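Local coordinates for protein putative SAM-dependent O-methyltranferase (PDB 4YMH) that probably transfers a methyl group from S-adenosylmethionine to a substrate oxygen, in a reaction that is probably cation-dependent, at residues Y78-W83 with E109-Y114; V95-S100 with E128-T133; I169-V174 with D205-G210. All coordinates share one frame; numbering follows the deposited sequence.

Interaction 1: Y78-W83 with E109-Y114; sequences YSALAW and EAFKKY. With SAH (S-adenosyl-L-homocysteine), chain E.
L81 holds its CG opposite its own carbonyl carbon (chi1 -69°), and that torsion carries both methyls to the Y114 ring and CD2 to F111 as well. CD2 sits over one face of the Y114 ring, 3.9 Å from its centroid and 20° off the ring normal: a CH-pi contact, displaced toward the rim so that CD2 is 3.6 Å from Y114 CG. The other methyl follows the same ring, L81 CD1 lying 3.7 Å from Y114 CD2. F111 meets L81 differently, by its rim, with F111 CD1 3.9 Å from L81 CD2, while its far end reaches down the helix to put F111 CZ 3.7 Å from A80 CB. These are consecutive helices of the Rossmann-like methyltransferase fold, separated in the chain by strand 93-98, and their short axes run 10.9 Å apart at 33°. Replacing Y114 by an alanine would take away the ring that CD1 and CD2 lie against and probably leave a gap beside L81 and E85 without its phenol partner. V116 and L31 also pack on L81. From another side of helix 78-83, S79 OG takes a 3.0 Å hydrogen bond from SAH N and also bonds E71 OE2.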
loop_
_atom_site.group_PDB
_atom_site.type_symbol
_atom_site.label_atom_id
_atom_site.label_comp_id
_atom_site.label_asym_id
_atom_site.label_seq_id
_atom_site.Cartn_x
_atom_site.Cartn_y
_atom_site.Cartn_z
ATOM N N TYR A 78 9.222 -16.483 8.482
ATOM C CA TYR A 78 9.233 -15.053 8.820
ATOM C C TYR A 78 7.885 -14.364 8.620
ATOM O O TYR A 78 7.398 -13.667 9.524
ATOM C CB TYR A 78 10.302 -14.323 7.998
ATOM C CG TYR A 78 10.321 -12.814 8.175
ATOM C CD1 TYR A 78 10.720 -12.240 9.380
ATOM C CD2 TYR A 78 9.956 -11.963 7.131
ATOM C CE1 TYR A 78 10.744 -10.863 9.540
ATOM C CE2 TYR A 78 9.978 -10.579 7.287
ATOM C CZ TYR A 78 10.375 -10.038 8.495
ATOM O OH TYR A 78 10.407 -8.666 8.676
ATOM N N SER A 79 7.272 -14.545 7.450
ATOM C CA SER A 79 6.003 -13.860 7.201
ATOM C C SER A 79 4.876 -14.510 8.010
ATOM O O SER A 79 3.994 -13.809 8.493
ATOM C CB SER A 79 5.655 -13.804 5.701
ATOM O OG SER A 79 5.635 -15.078 5.089
ATOM N N ALA A 80 4.918 -15.830 8.201
ATOM C CA ALA A 80 3.949 -16.474 9.095
ATOM C C ALA A 80 4.025 -15.904 10.517
ATOM O O ALA A 80 2.993 -15.673 11.153
ATOM C CB ALA A 80 4.165 -17.997 9.127
ATOM N N LEU A 81 5.239 -15.675 11.019
ATOM C CA LEU A 81 5.384 -15.126 12.361
ATOM C C LEU A 81 4.964 -13.652 12.403
ATOM O O LEU A 81 4.469 -13.176 13.437
ATOM C CB LEU A 81 6.820 -15.294 12.870
ATOM C CG LEU A 81 7.212 -16.755 13.159
ATOM C CD1 LEU A 81 8.715 -16.893 13.413
ATOM C CD2 LEU A 81 6.415 -17.299 14.342
ATOM N N ALA A 82 5.151 -12.934 11.293
ATOM C CA ALA A 82 4.623 -11.568 11.217
ATOM C C ALA A 82 3.096 -11.564 11.343
ATOM O O ALA A 82 2.537 -10.800 12.136
ATOM C CB ALA A 82 5.047 -10.881 9.916
ATOM N N TRP A 83 2.425 -12.415 10.565
ATOM C CA TRP A 83 0.964 -12.531 10.655
ATOM C C TRP A 83 0.520 -12.915 12.066
ATOM O O TRP A 83 -0.466 -12.383 12.612
ATOM C CB TRP A 83 0.435 -13.573 9.651
ATOM C CG TRP A 83 0.761 -13.295 8.200
ATOM C CD1 TRP A 83 1.348 -14.158 7.315
ATOM C CD2 TRP A 83 0.514 -12.086 7.471
ATOM N NE1 TRP A 83 1.487 -13.558 6.089
ATOM C CE2 TRP A 83 0.984 -12.286 6.157
ATOM C CE3 TRP A 83 -0.059 -10.850 7.802
ATOM C CZ2 TRP A 83 0.900 -11.297 5.173
ATOM C CZ3 TRP A 83 -0.138 -9.873 6.830
ATOM C CH2 TRP A 83 0.336 -10.104 5.524
ATOM N N GLU A 109 10.774 -25.990 13.402
ATOM C CA GLU A 109 11.641 -25.686 14.536
ATOM C C GLU A 109 11.458 -24.219 14.976
ATOM O O GLU A 109 11.328 -23.934 16.172
ATOM C CB GLU A 109 13.102 -25.988 14.195
ATOM C CG GLU A 109 14.122 -25.328 15.096
ATOM C CD GLU A 109 15.553 -25.668 14.706
ATOM O OE1 GLU A 109 15.749 -26.341 13.671
ATOM O OE2 GLU A 109 16.486 -25.266 15.435
ATOM N N ALA A 110 11.399 -23.303 14.015
ATOM C CA ALA A 110 11.217 -21.886 14.319
ATOM C C ALA A 110 9.921 -21.602 15.095
ATOM O O ALA A 110 9.912 -20.838 16.067
ATOM C CB ALA A 110 11.236 -21.069 13.019
ATOM N N PHE A 111 8.831 -22.210 14.642
ATOM C CA PHE A 111 7.530 -22.025 15.253
ATOM C C PHE A 111 7.572 -22.521 16.693
ATOM O O PHE A 111 7.091 -21.834 17.604
ATOM C CB PHE A 111 6.438 -22.755 14.462
ATOM C CG PHE A 111 6.176 -22.174 13.093
ATOM C CD1 PHE A 111 6.437 -20.837 12.823
ATOM C CD2 PHE A 111 5.681 -22.974 12.076
ATOM C CE1 PHE A 111 6.198 -20.299 11.553
ATOM C CE2 PHE A 111 5.438 -22.453 10.806
ATOM C CZ PHE A 111 5.697 -21.110 10.542
ATOM N N LYS A 112 8.166 -23.693 16.905
ATOM C CA LYS A 112 8.291 -24.190 18.277
ATOM C C LYS A 112 9.142 -23.275 19.154
ATOM O O LYS A 112 8.807 -23.047 20.319
ATOM C CB LYS A 112 8.872 -25.606 18.295
ATOM C CG LYS A 112 7.962 -26.654 17.680
ATOM C CD LYS A 112 8.576 -28.040 17.823
ATOM C CE LYS A 112 7.952 -29.035 16.861
ATOM N NZ LYS A 112 6.501 -29.212 17.119
ATOM N N LYS A 113 10.248 -22.764 18.619
ATOM C CA LYS A 113 11.102 -21.869 19.410
ATOM C C LYS A 113 10.351 -20.594 19.794
ATOM O O LYS A 113 10.533 -20.059 20.885
ATOM C CB LYS A 113 12.369 -21.486 18.648
ATOM C CG LYS A 113 13.402 -22.573 18.528
ATOM C CD LYS A 113 14.701 -21.983 18.010
ATOM C CE LYS A 113 15.623 -23.052 17.473
ATOM N NZ LYS A 113 15.932 -24.108 18.490
ATOM N N TYR A 114 9.508 -20.133 18.881
ATOM C CA TYR A 114 8.756 -18.892 19.047
ATOM C C TYR A 114 7.608 -19.068 20.028
ATOM O O TYR A 114 7.100 -18.094 20.593
ATOM C CB TYR A 114 8.212 -18.430 17.699
ATOM C CG TYR A 114 8.138 -16.937 17.520
ATOM C CD1 TYR A 114 6.989 -16.227 17.869
ATOM C CD2 TYR A 114 9.207 -16.234 16.990
ATOM C CE1 TYR A 114 6.921 -14.855 17.707
ATOM C CE2 TYR A 114 9.145 -14.858 16.809
ATOM C CZ TYR A 114 8.000 -14.177 17.165
ATOM O OH TYR A 114 7.942 -12.812 16.982
HETATM N N SAH E . 7.063 -15.829 2.609
HETATM C CA SAH E . 8.445 -15.932 2.986
HETATM C CB SAH E . 9.333 -16.241 1.785
HETATM C CG SAH E . 8.800 -17.236 0.758
HETATM S SD SAH E . 10.021 -17.602 -0.447
HETATM C C SAH E . 8.930 -14.660 3.627
HETATM O O SAH E . 9.909 -14.680 4.335
HETATM O OXT SAH E . 8.327 -13.619 3.412
HETATM C "C5'" SAH E . 9.085 -18.735 -1.390
HETATM C "C4'" SAH E . 8.876 -20.089 -0.730
HETATM O "O4'" SAH E . 7.952 -20.844 -1.490
HETATM C "C3'" SAH E . 10.136 -20.918 -0.681
HETATM O "O3'" SAH E . 10.397 -21.361 0.629
HETATM C "C2'" SAH E . 9.853 -22.092 -1.584
HETATM O "O2'" SAH E . 10.507 -23.260 -1.203
HETATM C "C1'" SAH E . 8.348 -22.190 -1.565
HETATM N N9 SAH E . 7.780 -22.804 -2.773
HETATM C C8 SAH E . 8.195 -22.678 -4.020
HETATM N N7 SAH E . 7.431 -23.371 -4.845
HETATM C C5 SAH E . 6.502 -23.951 -4.125
HETATM C C6 SAH E . 5.357 -24.824 -4.375
HETATM N N6 SAH E . 5.106 -25.197 -5.610
HETATM N N1 SAH E . 4.602 -25.210 -3.351
HETATM C C2 SAH E . 4.879 -24.801 -2.119
HETATM N N3 SAH E . 5.889 -24.009 -1.811
HETATM C C4 SAH E . 6.720 -23.560 -2.759
#

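Interaction 2: V95-S100 with E128-T133; sequences VTLEYS and ENTLKT. With SAH (S-adenosyl-L-homocysteine), chain E.
One residue past L97, which packs on T130, E98 turns away from the helix and its OE2 is gripped twice: SAH O2' donates to it over 2.9 Å, and S100 N reaches its anti lone pair, at 2.9 Å and nearly straight (163°). The twin oxygen E98 OE1 accepts from SAH O3' at 3.0 Å and from the backbone N of Y75. With CG anti to the backbone N (chi1 173°) and a bend at chi2, the carboxylate turns to face both ribose hydroxyls, the usual task of the acid ending the second strand in class I methyltransferases. The adenine lies over one face of the Y99 ring, SAH C5 standing 3.3 Å above the plane toward the rim. L97 CD1 rests 3.7 Å from T130 OG1 and 4.1 Å from L131 CB. T130 OG1 turns its proton to a water 3.1 Å away, which takes a weak bond from E98 N, joining strand to helix. Two residues earlier, E128 OE1 accepts from the adenine amino group SAH N6 at 3.1 Å. Strand and helix thus meet through a leucine methyl against T130 and L131, plus one water, while their acids accept hydrogen bonds from ribose and adenine.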
loop_
_atom_site.group_PDB
_atom_site.type_symbol
_atom_site.label_atom_id
_atom_site.label_comp_id
_atom_site.label_asym_id
_atom_site.label_seq_id
_atom_site.Cartn_x
_atom_site.Cartn_y
_atom_site.Cartn_z
ATOM N N VAL A 95 -2.723 -20.425 8.182
ATOM C CA VAL A 95 -2.380 -21.617 7.428
ATOM C C VAL A 95 -1.262 -21.235 6.474
ATOM O O VAL A 95 -1.363 -20.244 5.753
ATOM C CB VAL A 95 -3.589 -22.172 6.641
ATOM C CG1 VAL A 95 -3.163 -23.334 5.735
ATOM C CG2 VAL A 95 -4.699 -22.585 7.599
ATOM N N THR A 96 -0.171 -21.983 6.488
ATOM C CA THR A 96 0.903 -21.642 5.583
ATOM C C THR A 96 1.342 -22.883 4.818
ATOM O O THR A 96 1.453 -23.977 5.385
ATOM C CB THR A 96 2.079 -20.968 6.338
ATOM O OG1 THR A 96 3.142 -20.687 5.418
ATOM C CG2 THR A 96 2.585 -21.835 7.488
ATOM N N LEU A 97 1.534 -22.718 3.508
ATOM C CA LEU A 97 1.824 -23.847 2.626
ATOM C C LEU A 97 3.283 -23.859 2.191
ATOM O O LEU A 97 3.811 -22.821 1.793
ATOM C CB LEU A 97 0.931 -23.804 1.384
ATOM C CG LEU A 97 -0.575 -23.716 1.602
ATOM C CD1 LEU A 97 -1.282 -23.775 0.262
ATOM C CD2 LEU A 97 -1.049 -24.849 2.515
ATOM N N GLU A 98 3.929 -25.025 2.235
ATOM C CA GLU A 98 5.345 -25.079 1.857
ATOM C C GLU A 98 5.718 -26.440 1.283
ATOM O O GLU A 98 5.236 -27.460 1.774
ATOM C CB GLU A 98 6.228 -24.753 3.074
ATOM C CG GLU A 98 7.724 -24.946 2.841
ATOM C CD GLU A 98 8.292 -24.031 1.757
ATOM O OE1 GLU A 98 8.032 -22.805 1.800
ATOM O OE2 GLU A 98 9.011 -24.538 0.859
ATOM N N TYR A 99 6.601 -26.490 0.309
ATOM C CA TYR A 99 7.006 -27.778 -0.258
ATOM C C TYR A 99 8.428 -28.229 -0.019
ATOM O O TYR A 99 8.728 -29.362 -0.169
ATOM C CB TYR A 99 6.671 -27.867 -1.743
ATOM C CG TYR A 99 7.691 -27.329 -2.682
ATOM C CD1 TYR A 99 7.908 -27.931 -3.906
ATOM C CD2 TYR A 99 8.403 -26.199 -2.391
ATOM C CE1 TYR A 99 8.809 -27.411 -4.800
ATOM C CE2 TYR A 99 9.321 -25.686 -3.267
ATOM C CZ TYR A 99 9.525 -26.287 -4.465
ATOM O OH TYR A 99 10.442 -25.774 -5.362
ATOM N N SER A 100 9.292 -27.333 0.355
ATOM C CA SER A 100 10.695 -27.721 0.540
ATOM C C SER A 100 10.959 -28.371 1.899
ATOM O O SER A 100 10.781 -27.726 2.929
ATOM C CB SER A 100 11.608 -26.503 0.380
ATOM O OG SER A 100 12.894 -26.766 0.914
ATOM N N GLU A 128 0.112 -26.312 -5.280
ATOM C CA GLU A 128 -0.860 -26.435 -6.356
ATOM C C GLU A 128 -1.905 -27.497 -6.014
ATOM O O GLU A 128 -3.088 -27.321 -6.305
ATOM C CB GLU A 128 -0.161 -26.731 -7.690
ATOM C CG GLU A 128 0.819 -27.899 -7.689
ATOM C CD GLU A 128 2.291 -27.512 -7.471
ATOM O OE1 GLU A 128 2.580 -26.490 -6.814
ATOM O OE2 GLU A 128 3.171 -28.247 -7.981
ATOM N N ASN A 129 -1.491 -28.568 -5.341
ATOM C CA ASN A 129 -2.459 -29.577 -4.896
ATOM C C ASN A 129 -3.058 -29.326 -3.508
ATOM O O ASN A 129 -4.260 -29.471 -3.326
ATOM C CB ASN A 129 -1.848 -30.978 -4.916
ATOM C CG ASN A 129 -1.037 -31.247 -6.171
ATOM O OD1 ASN A 129 -1.586 -31.302 -7.272
ATOM N ND2 ASN A 129 0.253 -31.503 -6.003
ATOM N N THR A 130 -2.244 -28.932 -2.534
ATOM C CA THR A 130 -2.771 -28.778 -1.168
ATOM C C THR A 130 -3.755 -27.619 -1.060
ATOM O O THR A 130 -4.720 -27.711 -0.312
ATOM C CB THR A 130 -1.650 -28.586 -0.125
ATOM O OG1 THR A 130 -0.907 -27.408 -0.433
ATOM C CG2 THR A 130 -0.706 -29.795 -0.127
ATOM N N LEU A 131 -3.529 -26.544 -1.815
ATOM C CA LEU A 131 -4.440 -25.391 -1.800
ATOM C C LEU A 131 -5.875 -25.821 -2.122
ATOM O O LEU A 131 -6.823 -25.323 -1.522
ATOM C CB LEU A 131 -3.979 -24.309 -2.788
ATOM C CG LEU A 131 -4.877 -23.082 -3.002
ATOM C CD1 LEU A 131 -4.978 -22.245 -1.729
ATOM C CD2 LEU A 131 -4.346 -22.228 -4.163
ATOM N N LYS A 132 -6.035 -26.771 -3.039
ATOM C CA LYS A 132 -7.368 -27.265 -3.397
ATOM C C LYS A 132 -8.048 -28.029 -2.260
ATOM O O LYS A 132 -9.274 -28.152 -2.235
ATOM C CB LYS A 132 -7.300 -28.160 -4.636
ATOM C CG LYS A 132 -6.861 -27.426 -5.884
ATOM C CD LYS A 132 -6.768 -28.353 -7.084
ATOM C CE LYS A 132 -6.163 -27.603 -8.261
ATOM N NZ LYS A 132 -6.238 -28.374 -9.525
ATOM N N THR A 133 -7.260 -28.537 -1.319
ATOM C CA THR A 133 -7.817 -29.317 -0.216
ATOM C C THR A 133 -8.319 -28.441 0.926
ATOM O O THR A 133 -9.000 -28.923 1.823
ATOM C CB THR A 133 -6.791 -30.283 0.374
ATOM O OG1 THR A 133 -5.768 -29.528 1.034
ATOM C CG2 THR A 133 -6.181 -31.135 -0.710
HETATM N N SAH E . 7.063 -15.829 2.609
HETATM C CA SAH E . 8.445 -15.932 2.986
HETATM C CB SAH E . 9.333 -16.241 1.785
HETATM C CG SAH E . 8.800 -17.236 0.758
HETATM S SD SAH E . 10.021 -17.602 -0.447
HETATM C C SAH E . 8.930 -14.660 3.627
HETATM O O SAH E . 9.909 -14.680 4.335
HETATM O OXT SAH E . 8.327 -13.619 3.412
HETATM C "C5'" SAH E . 9.085 -18.735 -1.390
HETATM C "C4'" SAH E . 8.876 -20.089 -0.730
HETATM O "O4'" SAH E . 7.952 -20.844 -1.490
HETATM C "C3'" SAH E . 10.136 -20.918 -0.681
HETATM O "O3'" SAH E . 10.397 -21.361 0.629
HETATM C "C2'" SAH E . 9.853 -22.092 -1.584
HETATM O "O2'" SAH E . 10.507 -23.260 -1.203
HETATM C "C1'" SAH E . 8.348 -22.190 -1.565
HETATM N N9 SAH E . 7.780 -22.804 -2.773
HETATM C C8 SAH E . 8.195 -22.678 -4.020
HETATM N N7 SAH E . 7.431 -23.371 -4.845
HETATM C C5 SAH E . 6.502 -23.951 -4.125
HETATM C C6 SAH E . 5.357 -24.824 -4.375
HETATM N N6 SAH E . 5.106 -25.197 -5.610
HETATM N N1 SAH E . 4.602 -25.210 -3.351
HETATM C C2 SAH E . 4.879 -24.801 -2.119
HETATM N N3 SAH E . 5.889 -24.009 -1.811
HETATM C C4 SAH E . 6.720 -23.560 -2.759
HETATM O O HOH W 1 1.772 -27.106 1.006
#

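Interaction 3: I169-V174 with D205-G210; sequences ILCDNV and DKFSAG
F207 points the rim of its ring, not its face, at C171: the sulfur SG lies 5.2 Å from the ring centroid and 75° off the normal, a sulfur-aromatic contact at the edge, with C171 SG and F207 CZ 3.9 Å apart. The pair joins strand 167-171 of the Rossmann-like methyltransferase sheet to helix 194-212, which packs beside it. On the helix, CG of F207 anti to its backbone N (chi1 167°) sends the ring toward the strand, CZ leading. Y150 meets the same ring edge-to-face, and A151 and V154 of helix 150-159 also pack on it, so F207 is held among strand and helices alike. C171 is anchored in the sheet by backbone hydrogen bonds to T229 on the antiparallel neighbour, strand 228-233.

Beyond the strand the chain turns through N173, whose left-handed backbone conformation helps bring V174 round to face the helix again. V174 touches S208, one residue along from F207, so the strand's end and the loop after it meet successive helix residues. The helix also meets the second subunit: D205 OD1 is hydrogen-bonded to Y19 OH of that subunit, and the same Y19 packs on S208. The serine hydroxyl is hydrogen-bonded to the carbonyl oxygen of L204, a turn earlier. What V174 offers it is a methyl, CG1, 3.7 Å from S208 OG.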
loop_
_atom_site.group_PDB
_atom_site.type_symbol
_atom_site.label_atom_id
_atom_site.label_comp_id
_atom_site.label_asym_id
_atom_site.label_seq_id
_atom_site.Cartn_x
_atom_site.Cartn_y
_atom_site.Cartn_z
ATOM N N ILE A 169 -6.379 -10.503 -1.395
ATOM C CA ILE A 169 -5.199 -11.273 -1.746
ATOM C C ILE A 169 -4.056 -10.310 -1.997
ATOM O O ILE A 169 -4.209 -9.347 -2.733
ATOM C CB ILE A 169 -5.396 -12.120 -3.005
ATOM C CG1 ILE A 169 -6.694 -12.914 -2.931
ATOM C CG2 ILE A 169 -4.167 -13.047 -3.207
ATOM C CD1 ILE A 169 -7.012 -13.657 -4.219
ATOM N N LEU A 170 -2.914 -10.576 -1.378
ATOM C CA LEU A 170 -1.698 -9.804 -1.581
ATOM C C LEU A 170 -0.667 -10.697 -2.226
ATOM O O LEU A 170 -0.273 -11.697 -1.644
ATOM C CB LEU A 170 -1.169 -9.267 -0.254
ATOM C CG LEU A 170 -2.168 -8.397 0.514
ATOM C CD1 LEU A 170 -1.678 -8.112 1.919
ATOM C CD2 LEU A 170 -2.425 -7.094 -0.256
ATOM N N CYS A 171 -0.233 -10.333 -3.423
ATOM C CA CYS A 171 0.769 -11.119 -4.150
ATOM C C CYS A 171 2.098 -10.374 -4.170
ATOM O O CYS A 171 2.169 -9.233 -4.630
ATOM C CB CYS A 171 0.296 -11.406 -5.573
ATOM S SG CYS A 171 -1.367 -12.133 -5.683
ATOM N N ASP A 172 3.149 -11.040 -3.689
ATOM C CA ASP A 172 4.456 -10.415 -3.483
ATOM C C ASP A 172 5.430 -10.650 -4.651
ATOM O O ASP A 172 5.299 -11.625 -5.393
ATOM C CB ASP A 172 5.054 -10.947 -2.179
ATOM C CG ASP A 172 6.047 -10.002 -1.564
ATOM O OD1 ASP A 172 5.916 -8.783 -1.788
ATOM O OD2 ASP A 172 6.954 -10.476 -0.850
ATOM N N ASN A 173 6.410 -9.756 -4.796
ATOM C CA ASN A 173 7.435 -9.862 -5.840
ATOM C C ASN A 173 6.921 -9.853 -7.267
ATOM O O ASN A 173 7.569 -10.407 -8.158
ATOM C CB ASN A 173 8.255 -11.148 -5.654
ATOM C CG ASN A 173 9.007 -11.166 -4.353
ATOM O OD1 ASN A 173 8.724 -11.975 -3.464
ATOM N ND2 ASN A 173 9.978 -10.271 -4.226
ATOM N N VAL A 174 5.780 -9.218 -7.512
ATOM C CA VAL A 174 5.190 -9.286 -8.848
ATOM C C VAL A 174 6.046 -8.572 -9.914
ATOM O O VAL A 174 5.960 -8.889 -11.106
ATOM C CB VAL A 174 3.732 -8.741 -8.790
ATOM C CG1 VAL A 174 3.053 -8.762 -10.155
ATOM C CG2 VAL A 174 2.937 -9.617 -7.838
ATOM N N ASP A 205 4.214 -11.430 -15.827
ATOM C CA ASP A 205 3.554 -10.552 -16.783
ATOM C C ASP A 205 2.290 -11.247 -17.303
ATOM O O ASP A 205 1.212 -10.629 -17.397
ATOM C CB ASP A 205 4.499 -10.191 -17.932
ATOM C CG ASP A 205 3.798 -9.449 -19.054
ATOM O OD1 ASP A 205 3.232 -8.354 -18.817
ATOM O OD2 ASP A 205 3.795 -9.989 -20.182
ATOM N N LYS A 206 2.408 -12.534 -17.633
ATOM C CA LYS A 206 1.204 -13.268 -18.040
ATOM C C LYS A 206 0.138 -13.303 -16.920
ATOM O O LYS A 206 -1.057 -13.138 -17.175
ATOM C CB LYS A 206 1.571 -14.693 -18.461
ATOM C CG LYS A 206 2.353 -14.761 -19.768
ATOM C CD LYS A 206 2.509 -16.201 -20.233
ATOM C CE LYS A 206 3.178 -16.275 -21.603
ATOM N NZ LYS A 206 4.645 -16.041 -21.518
ATOM N N PHE A 207 0.598 -13.525 -15.691
ATOM C CA PHE A 207 -0.251 -13.511 -14.496
ATOM C C PHE A 207 -1.039 -12.199 -14.404
ATOM O O PHE A 207 -2.288 -12.186 -14.325
ATOM C CB PHE A 207 0.616 -13.712 -13.253
ATOM C CG PHE A 207 -0.084 -13.410 -11.937
ATOM C CD1 PHE A 207 -1.148 -14.186 -11.504
ATOM C CD2 PHE A 207 0.351 -12.366 -11.128
ATOM C CE1 PHE A 207 -1.785 -13.919 -10.276
ATOM C CE2 PHE A 207 -0.283 -12.089 -9.912
ATOM C CZ PHE A 207 -1.348 -12.877 -9.490
ATOM N N SER A 208 -0.287 -11.102 -14.454
ATOM C CA SER A 208 -0.852 -9.759 -14.316
ATOM C C SER A 208 -1.871 -9.464 -15.404
ATOM O O SER A 208 -2.925 -8.909 -15.122
ATOM C CB SER A 208 0.250 -8.700 -14.351
ATOM O OG SER A 208 1.116 -8.842 -13.248
ATOM N N ALA A 209 -1.561 -9.836 -16.644
ATOM C CA ALA A 209 -2.501 -9.600 -17.741
ATOM C C ALA A 209 -3.763 -10.445 -17.575
ATOM O O ALA A 209 -4.867 -10.001 -17.892
ATOM C CB ALA A 209 -1.843 -9.889 -19.089
ATOM N N GLY A 210 -3.596 -11.663 -17.070
ATOM C CA GLY A 210 -4.727 -12.546 -16.851
ATOM C C GLY A 210 -5.699 -12.027 -15.799
ATOM O O GLY A 210 -6.915 -12.217 -15.923
#

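Overall arrangement
From the N terminus, helix 78-86 opens interaction 1, and strand 93-98 opens interaction 2 before helix 101-114 returns to close the first loop. Helix 127-133 then closes the second, so interactions 1 and 2 cross, their segments alternating, with centres 17 Å apart. Both touch SAH, one at its amino-acid end and the other at its ribose and adenine. Interaction 3 comes in series: strand 167-171 opens it and helix 194-212 closes it, about 26 Å from interaction 1 between centres and on the opposite side of the chain's centre. Interactions 2 and 3 reach the same sheet through different strands, and the third also borders the second subunit.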